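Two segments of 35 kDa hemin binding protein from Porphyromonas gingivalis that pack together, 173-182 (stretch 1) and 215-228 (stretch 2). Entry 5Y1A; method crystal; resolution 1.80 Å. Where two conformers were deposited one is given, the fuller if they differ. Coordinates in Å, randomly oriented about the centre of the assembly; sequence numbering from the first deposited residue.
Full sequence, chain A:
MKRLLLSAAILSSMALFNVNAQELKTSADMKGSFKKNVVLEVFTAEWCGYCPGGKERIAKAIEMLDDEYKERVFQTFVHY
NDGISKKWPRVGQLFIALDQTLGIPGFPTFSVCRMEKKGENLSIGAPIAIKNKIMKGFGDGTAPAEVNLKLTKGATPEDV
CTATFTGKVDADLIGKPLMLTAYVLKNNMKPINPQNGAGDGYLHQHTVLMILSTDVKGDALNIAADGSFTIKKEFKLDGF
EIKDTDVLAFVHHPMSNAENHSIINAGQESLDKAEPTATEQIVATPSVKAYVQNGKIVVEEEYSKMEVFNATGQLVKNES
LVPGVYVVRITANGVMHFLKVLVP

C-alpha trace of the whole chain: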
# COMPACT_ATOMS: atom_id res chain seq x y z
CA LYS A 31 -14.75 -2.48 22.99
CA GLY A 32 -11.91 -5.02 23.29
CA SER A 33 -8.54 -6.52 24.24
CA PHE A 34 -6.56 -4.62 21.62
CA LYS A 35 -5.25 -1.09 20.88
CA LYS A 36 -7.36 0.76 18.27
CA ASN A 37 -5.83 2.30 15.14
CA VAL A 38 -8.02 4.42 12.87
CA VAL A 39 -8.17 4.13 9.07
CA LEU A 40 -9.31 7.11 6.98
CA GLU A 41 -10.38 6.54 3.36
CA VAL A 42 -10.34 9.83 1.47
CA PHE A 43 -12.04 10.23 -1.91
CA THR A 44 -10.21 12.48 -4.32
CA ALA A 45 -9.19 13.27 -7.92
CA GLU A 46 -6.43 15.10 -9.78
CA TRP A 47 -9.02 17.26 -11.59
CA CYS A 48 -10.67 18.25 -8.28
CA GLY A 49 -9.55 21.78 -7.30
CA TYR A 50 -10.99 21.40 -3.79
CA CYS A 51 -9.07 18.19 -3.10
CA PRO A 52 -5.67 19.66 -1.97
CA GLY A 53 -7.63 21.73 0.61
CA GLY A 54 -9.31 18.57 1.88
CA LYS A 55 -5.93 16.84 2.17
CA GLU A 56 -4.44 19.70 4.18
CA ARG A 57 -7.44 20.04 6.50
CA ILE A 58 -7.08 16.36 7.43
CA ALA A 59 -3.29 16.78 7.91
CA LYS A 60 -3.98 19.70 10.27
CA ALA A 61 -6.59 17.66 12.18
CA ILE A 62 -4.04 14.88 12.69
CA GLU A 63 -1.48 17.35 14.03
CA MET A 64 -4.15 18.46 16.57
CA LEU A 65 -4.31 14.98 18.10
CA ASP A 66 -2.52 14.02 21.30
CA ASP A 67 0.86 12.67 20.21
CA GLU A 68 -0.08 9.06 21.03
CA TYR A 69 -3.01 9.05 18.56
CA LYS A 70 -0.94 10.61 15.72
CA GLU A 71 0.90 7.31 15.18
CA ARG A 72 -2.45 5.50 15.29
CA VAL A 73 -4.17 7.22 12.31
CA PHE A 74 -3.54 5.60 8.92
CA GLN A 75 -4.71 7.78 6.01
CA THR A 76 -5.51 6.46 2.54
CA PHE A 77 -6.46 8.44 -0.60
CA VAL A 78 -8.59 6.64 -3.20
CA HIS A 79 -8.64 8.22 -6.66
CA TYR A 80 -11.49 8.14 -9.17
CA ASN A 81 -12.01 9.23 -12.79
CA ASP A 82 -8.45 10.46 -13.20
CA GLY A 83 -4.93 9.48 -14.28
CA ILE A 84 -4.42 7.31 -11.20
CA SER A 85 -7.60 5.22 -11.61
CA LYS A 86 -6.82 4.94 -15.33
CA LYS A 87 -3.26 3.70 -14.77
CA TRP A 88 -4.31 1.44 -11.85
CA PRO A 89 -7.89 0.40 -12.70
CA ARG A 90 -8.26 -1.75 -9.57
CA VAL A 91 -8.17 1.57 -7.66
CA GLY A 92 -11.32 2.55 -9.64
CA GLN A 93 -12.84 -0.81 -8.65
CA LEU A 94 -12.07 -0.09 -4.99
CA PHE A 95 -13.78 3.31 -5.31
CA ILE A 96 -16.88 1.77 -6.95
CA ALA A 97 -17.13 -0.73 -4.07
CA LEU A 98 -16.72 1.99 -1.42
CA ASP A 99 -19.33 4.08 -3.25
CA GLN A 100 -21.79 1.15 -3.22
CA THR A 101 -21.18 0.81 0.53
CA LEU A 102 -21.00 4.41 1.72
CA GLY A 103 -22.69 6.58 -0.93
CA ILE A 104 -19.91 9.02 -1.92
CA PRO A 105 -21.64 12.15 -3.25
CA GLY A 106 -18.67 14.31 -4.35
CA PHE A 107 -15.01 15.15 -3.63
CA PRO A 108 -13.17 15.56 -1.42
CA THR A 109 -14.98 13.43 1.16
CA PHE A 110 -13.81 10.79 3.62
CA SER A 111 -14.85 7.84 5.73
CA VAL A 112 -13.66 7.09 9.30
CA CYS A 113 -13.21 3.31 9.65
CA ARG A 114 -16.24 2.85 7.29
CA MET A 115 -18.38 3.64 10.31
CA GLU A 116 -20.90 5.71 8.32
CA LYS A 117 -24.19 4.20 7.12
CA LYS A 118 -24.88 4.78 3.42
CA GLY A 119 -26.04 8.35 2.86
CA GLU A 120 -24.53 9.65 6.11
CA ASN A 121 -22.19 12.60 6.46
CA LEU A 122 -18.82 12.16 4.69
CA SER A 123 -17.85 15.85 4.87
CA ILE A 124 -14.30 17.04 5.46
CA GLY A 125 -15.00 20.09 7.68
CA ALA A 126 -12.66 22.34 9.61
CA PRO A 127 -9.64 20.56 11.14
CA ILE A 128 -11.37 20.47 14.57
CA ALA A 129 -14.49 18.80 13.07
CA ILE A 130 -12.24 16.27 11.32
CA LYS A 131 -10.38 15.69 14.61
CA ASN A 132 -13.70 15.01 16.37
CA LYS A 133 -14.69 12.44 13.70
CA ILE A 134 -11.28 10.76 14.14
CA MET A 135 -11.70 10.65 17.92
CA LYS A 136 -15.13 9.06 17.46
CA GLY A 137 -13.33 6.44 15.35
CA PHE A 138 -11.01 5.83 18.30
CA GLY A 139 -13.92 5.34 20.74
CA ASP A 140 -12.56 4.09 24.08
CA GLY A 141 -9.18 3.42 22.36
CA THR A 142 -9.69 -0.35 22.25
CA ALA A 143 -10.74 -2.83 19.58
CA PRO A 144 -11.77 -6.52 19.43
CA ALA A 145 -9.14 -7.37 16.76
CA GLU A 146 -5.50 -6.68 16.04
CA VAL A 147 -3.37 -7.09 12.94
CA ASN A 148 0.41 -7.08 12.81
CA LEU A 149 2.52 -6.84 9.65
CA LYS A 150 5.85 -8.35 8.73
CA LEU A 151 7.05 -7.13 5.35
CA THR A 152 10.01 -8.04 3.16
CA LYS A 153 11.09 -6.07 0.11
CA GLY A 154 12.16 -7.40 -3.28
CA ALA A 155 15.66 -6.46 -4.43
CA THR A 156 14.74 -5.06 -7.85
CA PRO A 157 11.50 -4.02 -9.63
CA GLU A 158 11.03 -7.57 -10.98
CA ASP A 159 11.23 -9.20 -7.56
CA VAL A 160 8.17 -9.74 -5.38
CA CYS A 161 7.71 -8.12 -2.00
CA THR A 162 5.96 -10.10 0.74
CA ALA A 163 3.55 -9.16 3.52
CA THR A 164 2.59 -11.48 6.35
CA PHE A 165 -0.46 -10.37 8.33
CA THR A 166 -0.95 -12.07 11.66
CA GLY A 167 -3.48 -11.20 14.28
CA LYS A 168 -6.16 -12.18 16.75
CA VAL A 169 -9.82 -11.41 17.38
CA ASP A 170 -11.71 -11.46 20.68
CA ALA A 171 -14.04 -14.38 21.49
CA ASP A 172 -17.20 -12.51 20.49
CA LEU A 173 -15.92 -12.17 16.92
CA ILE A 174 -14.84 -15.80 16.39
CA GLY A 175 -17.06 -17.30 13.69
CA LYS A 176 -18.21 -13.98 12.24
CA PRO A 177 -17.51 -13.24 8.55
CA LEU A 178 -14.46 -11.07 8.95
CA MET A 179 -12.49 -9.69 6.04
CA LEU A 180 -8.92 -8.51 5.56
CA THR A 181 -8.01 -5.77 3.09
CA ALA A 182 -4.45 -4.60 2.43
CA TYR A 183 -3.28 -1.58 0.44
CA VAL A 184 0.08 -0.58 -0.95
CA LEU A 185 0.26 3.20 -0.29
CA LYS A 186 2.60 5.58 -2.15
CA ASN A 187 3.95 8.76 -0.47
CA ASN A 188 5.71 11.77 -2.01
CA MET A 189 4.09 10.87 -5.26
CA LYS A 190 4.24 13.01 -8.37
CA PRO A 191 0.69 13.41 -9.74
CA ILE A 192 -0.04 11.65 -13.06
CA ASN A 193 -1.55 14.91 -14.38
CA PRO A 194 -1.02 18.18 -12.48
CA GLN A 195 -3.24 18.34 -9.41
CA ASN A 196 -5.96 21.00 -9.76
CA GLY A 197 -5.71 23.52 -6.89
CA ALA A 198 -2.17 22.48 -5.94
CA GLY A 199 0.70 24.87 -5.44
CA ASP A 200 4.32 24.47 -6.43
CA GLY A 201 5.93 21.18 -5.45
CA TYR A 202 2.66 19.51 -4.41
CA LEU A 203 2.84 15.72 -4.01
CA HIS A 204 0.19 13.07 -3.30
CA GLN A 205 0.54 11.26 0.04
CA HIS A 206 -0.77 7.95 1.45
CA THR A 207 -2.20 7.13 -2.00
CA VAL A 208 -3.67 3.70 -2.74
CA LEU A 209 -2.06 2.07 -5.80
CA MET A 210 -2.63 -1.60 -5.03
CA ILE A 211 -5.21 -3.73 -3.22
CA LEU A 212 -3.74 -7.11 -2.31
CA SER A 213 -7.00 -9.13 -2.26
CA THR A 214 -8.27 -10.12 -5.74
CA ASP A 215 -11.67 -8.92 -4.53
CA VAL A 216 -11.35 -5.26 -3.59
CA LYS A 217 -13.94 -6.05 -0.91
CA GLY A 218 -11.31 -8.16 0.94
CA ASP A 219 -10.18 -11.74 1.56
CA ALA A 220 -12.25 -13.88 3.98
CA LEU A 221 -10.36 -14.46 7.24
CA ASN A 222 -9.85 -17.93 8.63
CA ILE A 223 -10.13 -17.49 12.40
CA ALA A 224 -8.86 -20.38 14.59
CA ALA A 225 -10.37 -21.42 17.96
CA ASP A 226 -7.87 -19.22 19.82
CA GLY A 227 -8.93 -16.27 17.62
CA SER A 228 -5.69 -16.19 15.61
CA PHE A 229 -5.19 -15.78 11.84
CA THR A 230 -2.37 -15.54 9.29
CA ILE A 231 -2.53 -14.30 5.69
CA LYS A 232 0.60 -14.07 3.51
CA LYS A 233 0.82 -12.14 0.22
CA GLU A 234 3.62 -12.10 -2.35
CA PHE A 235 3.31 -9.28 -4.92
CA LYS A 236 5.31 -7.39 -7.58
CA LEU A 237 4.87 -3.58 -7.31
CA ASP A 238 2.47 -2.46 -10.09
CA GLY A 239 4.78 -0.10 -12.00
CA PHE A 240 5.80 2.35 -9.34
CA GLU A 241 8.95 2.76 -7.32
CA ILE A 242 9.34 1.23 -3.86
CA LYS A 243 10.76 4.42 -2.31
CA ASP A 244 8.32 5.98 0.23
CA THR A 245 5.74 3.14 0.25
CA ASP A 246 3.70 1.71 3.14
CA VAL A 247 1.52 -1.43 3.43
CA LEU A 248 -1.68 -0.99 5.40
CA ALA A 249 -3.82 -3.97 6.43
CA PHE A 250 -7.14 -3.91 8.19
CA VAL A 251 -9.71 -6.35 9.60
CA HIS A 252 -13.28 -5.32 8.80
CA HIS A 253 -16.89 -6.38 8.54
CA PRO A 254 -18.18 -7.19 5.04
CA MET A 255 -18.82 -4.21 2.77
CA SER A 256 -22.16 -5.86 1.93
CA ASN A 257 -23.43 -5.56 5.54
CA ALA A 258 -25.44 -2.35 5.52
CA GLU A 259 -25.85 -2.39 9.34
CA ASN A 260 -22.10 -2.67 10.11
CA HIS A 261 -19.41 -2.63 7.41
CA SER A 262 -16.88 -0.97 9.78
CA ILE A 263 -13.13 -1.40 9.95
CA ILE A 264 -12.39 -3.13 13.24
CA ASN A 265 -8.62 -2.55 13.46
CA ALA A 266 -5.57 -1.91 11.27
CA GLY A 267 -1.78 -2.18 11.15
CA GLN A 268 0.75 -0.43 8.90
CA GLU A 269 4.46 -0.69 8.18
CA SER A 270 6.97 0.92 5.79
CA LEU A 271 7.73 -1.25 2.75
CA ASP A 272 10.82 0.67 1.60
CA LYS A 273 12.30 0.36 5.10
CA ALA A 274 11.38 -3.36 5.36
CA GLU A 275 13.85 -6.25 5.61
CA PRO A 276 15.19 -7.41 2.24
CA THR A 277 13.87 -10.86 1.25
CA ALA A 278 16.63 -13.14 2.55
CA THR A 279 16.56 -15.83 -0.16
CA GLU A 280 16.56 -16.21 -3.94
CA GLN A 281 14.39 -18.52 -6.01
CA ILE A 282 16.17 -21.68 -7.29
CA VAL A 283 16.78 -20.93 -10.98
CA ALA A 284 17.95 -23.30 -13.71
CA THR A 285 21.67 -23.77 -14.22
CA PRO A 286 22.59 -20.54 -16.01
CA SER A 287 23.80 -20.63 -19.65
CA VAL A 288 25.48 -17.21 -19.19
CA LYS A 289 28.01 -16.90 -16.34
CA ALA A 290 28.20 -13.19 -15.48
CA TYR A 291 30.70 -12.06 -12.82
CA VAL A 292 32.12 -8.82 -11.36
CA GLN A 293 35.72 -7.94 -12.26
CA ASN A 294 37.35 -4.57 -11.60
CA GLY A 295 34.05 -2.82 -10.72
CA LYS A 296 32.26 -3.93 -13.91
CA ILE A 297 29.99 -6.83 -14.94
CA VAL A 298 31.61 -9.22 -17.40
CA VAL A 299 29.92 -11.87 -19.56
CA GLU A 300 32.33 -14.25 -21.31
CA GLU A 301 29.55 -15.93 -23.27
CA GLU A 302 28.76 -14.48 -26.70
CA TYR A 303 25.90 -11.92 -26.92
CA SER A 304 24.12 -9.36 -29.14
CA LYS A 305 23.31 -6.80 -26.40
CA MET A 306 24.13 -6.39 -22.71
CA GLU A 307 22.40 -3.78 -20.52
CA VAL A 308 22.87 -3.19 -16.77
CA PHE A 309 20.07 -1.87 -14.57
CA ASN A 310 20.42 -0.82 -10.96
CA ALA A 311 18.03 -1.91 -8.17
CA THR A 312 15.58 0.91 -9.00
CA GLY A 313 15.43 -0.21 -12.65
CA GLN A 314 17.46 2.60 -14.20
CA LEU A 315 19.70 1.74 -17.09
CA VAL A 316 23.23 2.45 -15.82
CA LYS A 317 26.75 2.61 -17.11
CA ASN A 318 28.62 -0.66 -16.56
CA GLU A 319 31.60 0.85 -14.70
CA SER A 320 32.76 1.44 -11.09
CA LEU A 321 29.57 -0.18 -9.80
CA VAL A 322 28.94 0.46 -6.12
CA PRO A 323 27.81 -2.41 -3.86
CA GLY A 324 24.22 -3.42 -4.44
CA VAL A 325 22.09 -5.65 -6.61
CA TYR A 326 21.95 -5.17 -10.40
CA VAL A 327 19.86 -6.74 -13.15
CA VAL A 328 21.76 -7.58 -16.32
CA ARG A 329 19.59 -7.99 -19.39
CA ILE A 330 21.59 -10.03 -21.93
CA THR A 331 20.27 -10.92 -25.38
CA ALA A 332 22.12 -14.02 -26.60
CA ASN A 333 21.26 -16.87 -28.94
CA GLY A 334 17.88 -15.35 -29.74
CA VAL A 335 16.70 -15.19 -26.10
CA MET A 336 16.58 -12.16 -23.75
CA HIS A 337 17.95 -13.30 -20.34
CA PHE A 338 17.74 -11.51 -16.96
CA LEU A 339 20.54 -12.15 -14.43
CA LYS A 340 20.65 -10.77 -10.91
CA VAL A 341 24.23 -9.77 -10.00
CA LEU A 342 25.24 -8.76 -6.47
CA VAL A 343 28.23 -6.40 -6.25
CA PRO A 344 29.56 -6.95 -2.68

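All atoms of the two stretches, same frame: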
# COMPACT_ATOMS: atom_id res chain seq x y z
N LEU A 173 -16.03 -12.29 18.36
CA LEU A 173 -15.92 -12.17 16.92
C LEU A 173 -15.65 -13.51 16.23
O LEU A 173 -15.79 -13.62 15.00
CB LEU A 173 -14.82 -11.15 16.59
CG LEU A 173 -15.23 -9.75 16.11
CD1 LEU A 173 -16.42 -9.13 16.80
CD2 LEU A 173 -14.03 -8.78 16.06
N ILE A 174 -15.26 -14.52 17.00
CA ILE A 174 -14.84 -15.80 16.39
C ILE A 174 -16.04 -16.47 15.73
O ILE A 174 -17.07 -16.69 16.38
CB ILE A 174 -14.15 -16.76 17.42
CG1 ILE A 174 -12.90 -16.11 18.03
CG2 ILE A 174 -13.83 -18.10 16.76
CD1 ILE A 174 -12.22 -16.94 19.15
N GLY A 175 -15.92 -16.77 14.44
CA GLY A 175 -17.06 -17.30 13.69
C GLY A 175 -17.78 -16.31 12.79
O GLY A 175 -18.50 -16.72 11.86
N LYS A 176 -17.60 -15.02 13.06
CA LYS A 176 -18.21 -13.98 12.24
C LYS A 176 -17.49 -13.85 10.90
O LYS A 176 -16.29 -14.18 10.83
CB LYS A 176 -18.21 -12.64 12.99
CG LYS A 176 -19.23 -12.63 14.11
CD LYS A 176 -19.31 -11.30 14.84
CE LYS A 176 -20.36 -11.39 15.95
NZ LYS A 176 -20.90 -10.06 16.36
N PRO A 177 -18.20 -13.41 9.84
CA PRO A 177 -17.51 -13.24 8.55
C PRO A 177 -16.67 -12.00 8.63
O PRO A 177 -17.20 -10.89 8.58
CB PRO A 177 -18.65 -13.08 7.53
CG PRO A 177 -19.84 -12.75 8.30
CD PRO A 177 -19.63 -13.07 9.75
N LEU A 178 -15.38 -12.19 8.82
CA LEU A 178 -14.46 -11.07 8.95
C LEU A 178 -13.59 -11.07 7.71
O LEU A 178 -13.23 -12.14 7.21
CB LEU A 178 -13.59 -11.21 10.20
CG LEU A 178 -14.38 -11.27 11.52
CD1 LEU A 178 -13.42 -11.50 12.70
CD2 LEU A 178 -15.13 -10.00 11.73
N MET A 179 -13.24 -9.87 7.27
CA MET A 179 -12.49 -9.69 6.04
C MET A 179 -11.15 -9.03 6.35
O MET A 179 -11.03 -8.29 7.32
CB MET A 179 -13.29 -8.79 5.09
CG MET A 179 -14.75 -9.19 4.89
SD MET A 179 -14.96 -10.89 4.25
CE MET A 179 -14.35 -10.65 2.63
N LEU A 180 -10.15 -9.30 5.52
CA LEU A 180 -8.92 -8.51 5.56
C LEU A 180 -8.66 -7.84 4.21
O LEU A 180 -8.73 -8.48 3.14
CB LEU A 180 -7.73 -9.37 6.00
CG LEU A 180 -6.49 -8.51 6.22
CD1 LEU A 180 -6.02 -8.57 7.63
CD2 LEU A 180 -5.39 -8.87 5.20
N THR A 181 -8.41 -6.53 4.27
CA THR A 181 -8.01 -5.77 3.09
C THR A 181 -6.61 -5.20 3.34
O THR A 181 -6.31 -4.74 4.44
CB THR A 181 -9.04 -4.65 2.77
OG1 THR A 181 -10.27 -5.27 2.36
CG2 THR A 181 -8.56 -3.76 1.64
N ALA A 182 -5.76 -5.24 2.32
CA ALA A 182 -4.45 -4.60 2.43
C ALA A 182 -4.21 -3.72 1.20
O ALA A 182 -4.51 -4.12 0.04
CB ALA A 182 -3.34 -5.64 2.60
N ASP A 215 -10.47 -9.70 -4.80
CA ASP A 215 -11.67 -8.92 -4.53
C ASP A 215 -11.27 -7.68 -3.76
O ASP A 215 -10.64 -7.78 -2.70
CB ASP A 215 -12.67 -9.73 -3.70
CG ASP A 215 -14.08 -9.14 -3.73
OD1 ASP A 215 -15.02 -9.89 -3.41
OD2 ASP A 215 -14.26 -7.94 -4.08
N VAL A 216 -11.64 -6.52 -4.29
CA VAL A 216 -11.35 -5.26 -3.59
C VAL A 216 -12.12 -5.13 -2.29
O VAL A 216 -11.78 -4.26 -1.48
CB VAL A 216 -11.56 -3.99 -4.45
CG1 VAL A 216 -10.67 -4.04 -5.69
CG2 VAL A 216 -13.03 -3.75 -4.81
N LYS A 217 -13.14 -5.98 -2.13
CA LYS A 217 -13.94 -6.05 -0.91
C LYS A 217 -13.26 -6.87 0.19
O LYS A 217 -13.81 -6.98 1.28
CB LYS A 217 -15.35 -6.60 -1.20
CG LYS A 217 -16.10 -5.79 -2.26
CD LYS A 217 -17.58 -6.17 -2.25
CE LYS A 217 -17.79 -7.64 -2.66
NZ LYS A 217 -17.17 -7.90 -4.00
N GLY A 218 -12.09 -7.47 -0.10
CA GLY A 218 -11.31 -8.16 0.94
C GLY A 218 -11.25 -9.67 0.81
O GLY A 218 -12.06 -10.26 0.12
N ASP A 219 -10.25 -10.29 1.44
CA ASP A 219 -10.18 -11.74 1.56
C ASP A 219 -10.89 -12.17 2.83
O ASP A 219 -10.72 -11.53 3.86
CB ASP A 219 -8.72 -12.19 1.69
CG ASP A 219 -7.95 -12.09 0.39
OD1 ASP A 219 -8.42 -12.57 -0.66
OD2 ASP A 219 -6.86 -11.53 0.42
N ALA A 220 -11.63 -13.28 2.78
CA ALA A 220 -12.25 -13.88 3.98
C ALA A 220 -11.18 -14.39 4.95
O ALA A 220 -10.24 -15.09 4.55
CB ALA A 220 -13.20 -15.07 3.60
N LEU A 221 -11.31 -14.02 6.22
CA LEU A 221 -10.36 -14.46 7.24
C LEU A 221 -10.71 -15.79 7.85
O LEU A 221 -11.86 -16.02 8.24
CB LEU A 221 -10.26 -13.42 8.37
CG LEU A 221 -9.38 -12.21 8.14
CD1 LEU A 221 -9.66 -11.16 9.21
CD2 LEU A 221 -7.88 -12.60 8.13
N ASN A 222 -9.71 -16.65 7.97
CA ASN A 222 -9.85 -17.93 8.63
C ASN A 222 -9.42 -17.81 10.08
O ASN A 222 -8.22 -17.75 10.36
CB ASN A 222 -8.99 -18.98 7.92
CG ASN A 222 -9.58 -19.41 6.58
OD1 ASN A 222 -8.90 -19.37 5.56
ND2 ASN A 222 -10.85 -19.80 6.59
N ILE A 223 -10.40 -17.75 10.99
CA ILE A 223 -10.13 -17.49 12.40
C ILE A 223 -10.11 -18.84 13.14
O ILE A 223 -11.10 -19.58 13.10
CB ILE A 223 -11.21 -16.54 13.01
CG1 ILE A 223 -11.27 -15.18 12.27
CG2 ILE A 223 -11.02 -16.35 14.53
CD1 ILE A 223 -9.98 -14.31 12.38
N ALA A 224 -8.98 -19.15 13.78
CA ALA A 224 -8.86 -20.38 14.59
C ALA A 224 -9.60 -20.25 15.95
O ALA A 224 -10.04 -19.17 16.34
CB ALA A 224 -7.40 -20.73 14.81
N ALA A 225 -9.73 -21.38 16.65
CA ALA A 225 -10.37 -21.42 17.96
C ALA A 225 -9.79 -20.44 18.97
O ALA A 225 -10.53 -19.91 19.80
CB ALA A 225 -10.32 -22.85 18.52
N ASP A 226 -8.48 -20.23 18.94
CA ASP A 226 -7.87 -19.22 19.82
C ASP A 226 -8.01 -17.77 19.32
O ASP A 226 -7.47 -16.83 19.94
CB ASP A 226 -6.40 -19.56 20.12
CG ASP A 226 -5.50 -19.42 18.90
OD1 ASP A 226 -6.01 -19.16 17.77
OD2 ASP A 226 -4.27 -19.56 19.07
N GLY A 227 -8.76 -17.59 18.24
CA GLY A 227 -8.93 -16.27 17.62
C GLY A 227 -7.86 -15.81 16.64
O GLY A 227 -7.94 -14.70 16.13
N SER A 228 -6.85 -16.64 16.39
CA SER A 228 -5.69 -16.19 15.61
C SER A 228 -5.94 -16.37 14.12
O SER A 228 -6.78 -17.18 13.72
CB SER A 228 -4.42 -16.94 16.02
OG SER A 228 -4.54 -18.33 15.76
O HOH W 1 -14.38 -14.86 7.88
O HOH W 2 -6.26 -9.27 1.69
O HOH W 3 -12.11 -3.47 1.30

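Stretch 2 opens with a type I turn from Asp 215 to Gly 218, closed by Gly 218 N to Asp 215 O at 3.0 Å. The Asp 215 carboxylate braces it: OD2 accepts from Lys 217 N at 3.0 Å and forms a salt bridge with Lys 217 NZ at 2.9 Å. Water 3 lies between Val 216 and Thr 181, donating to Val 216 O (2.9 Å) and lying 2.8 Å from Thr 181 OG1.

Gly 218 packs by its backbone, its CA 3.4 Å from both Leu 180 O and Thr 181 OG1. A CB here would point toward stretch 1 and sit 3.0 Å from Thr 181 OG1 and 3.3 Å from Met 179 CB; phi/psi of 111/159° independently calls for glycine.

Asp 219 pairs with Leu 180 in antiparallel, hydrogen-bonded register. Leu 180 N donates to Asp 219 O (2.8 Å, 168°) and Asp 219 N to Leu 180 O (2.9 Å, 155°). Water 2 adds a link, donating to Leu 180 O (3.0 Å) and Asp 219 OD2 (2.7 Å). Asp 219 O also receives a CA-H contact from Met 179 CA at 3.4 Å.

Ala 220 forms the non-hydrogen-bonded pair with Met 179, CA to CA 4.7 Å. The Met 179 side chain, m at all three chi angles, curls back so that its CE lies 3.4 Å from Gly 218 O and 3.8 Å from Ala 220 N.

Leu 221 N donates to Leu 178 O (2.9 Å, 168°), a third backbone hydrogen bond between the stretches. Its side chain points toward stretch 1, placing CD1 4.1 Å from Leu 178 CB and CD2 3.9 Å from Leu 180 CB. Asn 222 points away; Ile 223 turns back, its CG2 4.0 Å from Ile 174 CG1.

In the type I turn from Ala 224 to Gly 227, backbone atoms receive Ile 174: its CD1 lies 3.5 Å from Ala 225 O and 3.6 Å from Gly 227 N.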